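Local coordinates for protein PcyX_EBK42635 (Marine metagenome, PDB 5OWG) that probably reduces biliverdin to phycoerythrobilin in a ferredoxin-dependent, four-electron reaction of phycobilin synthesis, as an enzyme related to those of oceanic phages, at residues F40-E43 / K44-W47; Y32-P35 / G36-R39. All coordinates share one frame; numbering follows the deposited sequence.

Interaction 1 of 2, residues F40-E43 / K44-W47; sequences FNNE and KLGW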
# COMPACT_ATOMS: atom_id res chain seq x y z
N PHE A 40 -12.44 -2.68 9.57
CA PHE A 40 -12.33 -1.70 8.49
C PHE A 40 -12.70 -2.28 7.13
O PHE A 40 -12.30 -1.74 6.10
CB PHE A 40 -10.92 -1.12 8.46
CG PHE A 40 -10.41 -0.70 9.80
CD1 PHE A 40 -11.07 0.28 10.53
CD2 PHE A 40 -9.28 -1.28 10.35
CE1 PHE A 40 -10.62 0.67 11.77
CE2 PHE A 40 -8.81 -0.89 11.59
CZ PHE A 40 -9.48 0.08 12.30
N ASN A 41 -13.44 -3.39 7.11
CA ASN A 41 -14.08 -3.89 5.90
C ASN A 41 -15.58 -3.73 6.11
O ASN A 41 -16.27 -4.65 6.55
CB ASN A 41 -13.70 -5.35 5.62
CG ASN A 41 -12.31 -5.49 5.02
OD1 ASN A 41 -12.11 -5.26 3.83
ND2 ASN A 41 -11.35 -5.87 5.85
N ASN A 42 -16.08 -2.53 5.79
CA ASN A 42 -17.47 -2.16 6.04
C ASN A 42 -18.12 -1.86 4.70
O ASN A 42 -17.76 -0.88 4.03
CB ASN A 42 -17.55 -0.96 6.98
CG ASN A 42 -18.95 -0.73 7.53
OD1 ASN A 42 -19.94 -0.84 6.80
ND2 ASN A 42 -19.04 -0.42 8.82
N GLU A 43 -19.09 -2.70 4.30
CA GLU A 43 -19.73 -2.53 3.00
C GLU A 43 -20.47 -1.21 2.90
O GLU A 43 -20.57 -0.63 1.81
CB GLU A 43 -20.68 -3.69 2.73
CG GLU A 43 -20.04 -5.06 2.85
CD GLU A 43 -21.00 -6.17 2.48
OE1 GLU A 43 -22.14 -5.86 2.07
OE2 GLU A 43 -20.62 -7.36 2.59
N LYS A 44 -21.01 -0.70 4.02
CA LYS A 44 -21.81 0.51 3.96
C LYS A 44 -20.94 1.74 3.72
O LYS A 44 -21.40 2.70 3.08
CB LYS A 44 -22.61 0.68 5.25
CG LYS A 44 -23.81 -0.27 5.45
CD LYS A 44 -24.11 -1.24 4.29
CE LYS A 44 -24.89 -0.58 3.16
NZ LYS A 44 -25.36 -1.58 2.17
N LEU A 45 -19.71 1.74 4.21
CA LEU A 45 -18.78 2.84 3.98
C LEU A 45 -17.91 2.63 2.75
O LEU A 45 -16.97 3.40 2.53
CB LEU A 45 -17.89 3.03 5.21
CG LEU A 45 -18.63 3.33 6.52
CD1 LEU A 45 -17.72 3.07 7.71
CD2 LEU A 45 -19.14 4.76 6.52
N GLY A 46 -18.21 1.61 1.95
CA GLY A 46 -17.36 1.30 0.80
C GLY A 46 -15.91 1.13 1.17
O GLY A 46 -15.02 1.52 0.40
N TRP A 47 -15.64 0.56 2.34
CA TRP A 47 -14.28 0.39 2.85
C TRP A 47 -13.88 -1.08 2.68
O TRP A 47 -14.54 -1.97 3.24
CB TRP A 47 -14.19 0.80 4.31
CG TRP A 47 -12.86 1.37 4.74
CD1 TRP A 47 -11.74 1.53 3.98
CD2 TRP A 47 -12.52 1.84 6.05
NE1 TRP A 47 -10.73 2.08 4.73
CE2 TRP A 47 -11.18 2.28 6.01
CE3 TRP A 47 -13.22 1.94 7.26
CZ2 TRP A 47 -10.53 2.80 7.12
CZ3 TRP A 47 -12.57 2.46 8.37
CH2 TRP A 47 -11.24 2.89 8.29
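N42 receives most of the hydrogen bonds that fold 40-47 back on itself. Its carbonyl O accepts the amide of W47, with N42 O and W47 N 3.1 Å apart and the bond nearly straight, 166° at the hydrogen; a weak bond from L45 N reaches the same oxygen. The return bond, N42 N to W47 O, is bent and weak. The side chain adds an Asx turn: with CG anti to the backbone N (chi1 -167°), N42 OD1 comes round to accept K44 N at 3.0 Å, in the carbonyl plane, and asparagine is short enough to do this. E43 to G46 form a type I turn, closed by a weak bond from G46 N to E43 O; the positive phi of G46, which favours glycine, then brings the chain back towards strand 47-53. Beside this polar network F40 and W47 lie side by side. F40 CB sits 3.8 Å over the centroid of the six-membered indole ring, a CH-pi contact close to the ring normal, and F40 CD1 approaches W47 CZ3 to 3.4 Å, the two ring planes meeting obliquely. F40 O lies over the same indole, 3.4 Å from W47 CG, yet its hydrogen bond comes from N49 ND2. N41 turns elsewhere too, its OD1 accepting the N49 amide, while W47 NE1 has a weak bond to D63. F226 of helix 220-229 meets both rings. The chemistry thus implies a reversal whose solvent-side tip is fixed largely by backbone amides and one asparagine carboxamide, and whose base is held by aromatic burial.

Interaction 2 of 2, residues Y32-P35 / G36-R39; sequences YNEP and GMER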
# COMPACT_ATOMS: atom_id res chain seq x y z
N TYR A 32 -4.17 -13.00 3.72
CA TYR A 32 -4.35 -13.40 5.11
C TYR A 32 -5.20 -12.35 5.82
O TYR A 32 -5.33 -11.22 5.35
CB TYR A 32 -3.01 -13.58 5.83
CG TYR A 32 -2.29 -12.28 6.09
CD1 TYR A 32 -1.51 -11.68 5.11
CD2 TYR A 32 -2.37 -11.65 7.33
CE1 TYR A 32 -0.85 -10.50 5.34
CE2 TYR A 32 -1.72 -10.47 7.57
CZ TYR A 32 -0.95 -9.89 6.58
OH TYR A 32 -0.29 -8.71 6.81
N ASN A 33 -5.77 -12.74 6.95
CA ASN A 33 -6.62 -11.86 7.75
C ASN A 33 -5.77 -11.26 8.86
O ASN A 33 -5.44 -11.94 9.83
CB ASN A 33 -7.82 -12.61 8.31
CG ASN A 33 -8.73 -13.16 7.22
OD1 ASN A 33 -9.02 -14.35 7.18
ND2 ASN A 33 -9.19 -12.28 6.33
N GLU A 34 -5.41 -9.99 8.71
CA GLU A 34 -4.58 -9.33 9.71
C GLU A 34 -5.42 -8.98 10.94
O GLU A 34 -6.52 -8.44 10.79
CB GLU A 34 -3.94 -8.07 9.14
CG GLU A 34 -2.96 -7.40 10.10
CD GLU A 34 -2.28 -6.18 9.49
OE1 GLU A 34 -2.96 -5.16 9.29
OE2 GLU A 34 -1.07 -6.26 9.20
N PRO A 35 -4.95 -9.27 12.15
CA PRO A 35 -5.74 -8.93 13.34
C PRO A 35 -6.10 -7.46 13.38
O PRO A 35 -5.26 -6.58 13.19
CB PRO A 35 -4.80 -9.31 14.50
CG PRO A 35 -3.89 -10.33 13.93
CD PRO A 35 -3.70 -9.97 12.49
N GLY A 36 -7.39 -7.18 13.64
CA GLY A 36 -7.90 -5.84 13.75
C GLY A 36 -8.52 -5.30 12.47
O GLY A 36 -9.38 -4.40 12.55
N MET A 37 -8.12 -5.81 11.31
CA MET A 37 -8.58 -5.25 10.05
C MET A 37 -10.07 -5.51 9.81
O MET A 37 -10.69 -4.77 9.04
CB MET A 37 -7.78 -5.83 8.88
CG MET A 37 -7.90 -5.02 7.60
SD MET A 37 -7.02 -3.45 7.70
CE MET A 37 -5.32 -4.00 7.62
N GLU A 38 -10.65 -6.53 10.45
CA GLU A 38 -12.08 -6.78 10.28
C GLU A 38 -12.91 -5.56 10.65
O GLU A 38 -14.06 -5.44 10.20
CB GLU A 38 -12.51 -7.99 11.11
CG GLU A 38 -12.59 -7.75 12.62
CD GLU A 38 -11.24 -7.52 13.26
OE1 GLU A 38 -10.22 -7.94 12.67
OE2 GLU A 38 -11.19 -6.91 14.35
N ARG A 39 -12.36 -4.65 11.45
CA ARG A 39 -13.07 -3.43 11.82
C ARG A 39 -13.12 -2.41 10.69
O ARG A 39 -13.77 -1.37 10.85
CB ARG A 39 -12.41 -2.79 13.04
CG ARG A 39 -12.21 -3.73 14.22
CD ARG A 39 -11.31 -3.09 15.28
NE ARG A 39 -9.97 -2.84 14.77
CZ ARG A 39 -9.04 -2.14 15.43
NH1 ARG A 39 -9.31 -1.62 16.61
NH2 ARG A 39 -7.84 -1.96 14.89
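E34 and M37 run obliquely past one another, the methyl end of the thioether meeting the carboxylate: M37 CE lies only 3.1 Å from E34 OE1, a tight approach. E34 reaches out fully extended, its chi1 of -175° carrying CG away from the backbone N, whereas M37 bends at chi2 and chi3, bringing its methyl back to that oxygen. The carboxylate is committed elsewhere, OE2 in a salt bridge with R59 and OE1 accepting N230 ND2. The backbone between them makes a type II turn from E34 to M37, closed by M37 N to E34 O at 3.1 Å. P35 suits the first corner with its fixed phi, and G36 the second, where a CB would clash with the P35 carbonyl. A 3-10 segment starts at M37. E38 folds back from it, and its OE1 makes a weak bond to G36 N. R39, two residues on from M37, also turns back to G36: R39 NE donates to G36 O at 2.8 Å, on a lone pair, with that oxygen at the edge of the guanidinium and in its plane. G36 O also accepts R39 N, while R39 NH2 reaches N230 OD1. Long and unbranched, M37 is buried against H61 and F226.

Overall arrangement
The two interactions follow one another in the connection between strands 30-32 and 47-53, with centres about 13 Å apart. Interaction 2 is the surface contact, leading from the edge strand into a 3-10 segment; interaction 1 is partly buried and delivers the chain into the next strand. Both lie against helix 220-229 and share F226, which meets F40 and W47 in one and M37 in the other. Their chemistry differs accordingly: 40-47 pairs an aromatic base with a turn bonded through amides and an asparagine, whereas 32-39 adds to its backbone turn the charged E34 and R39, which find partners outside it, including N230. The segments adjoin in sequence, and a weak bond from N41 ND2 to M37 O also spans the join.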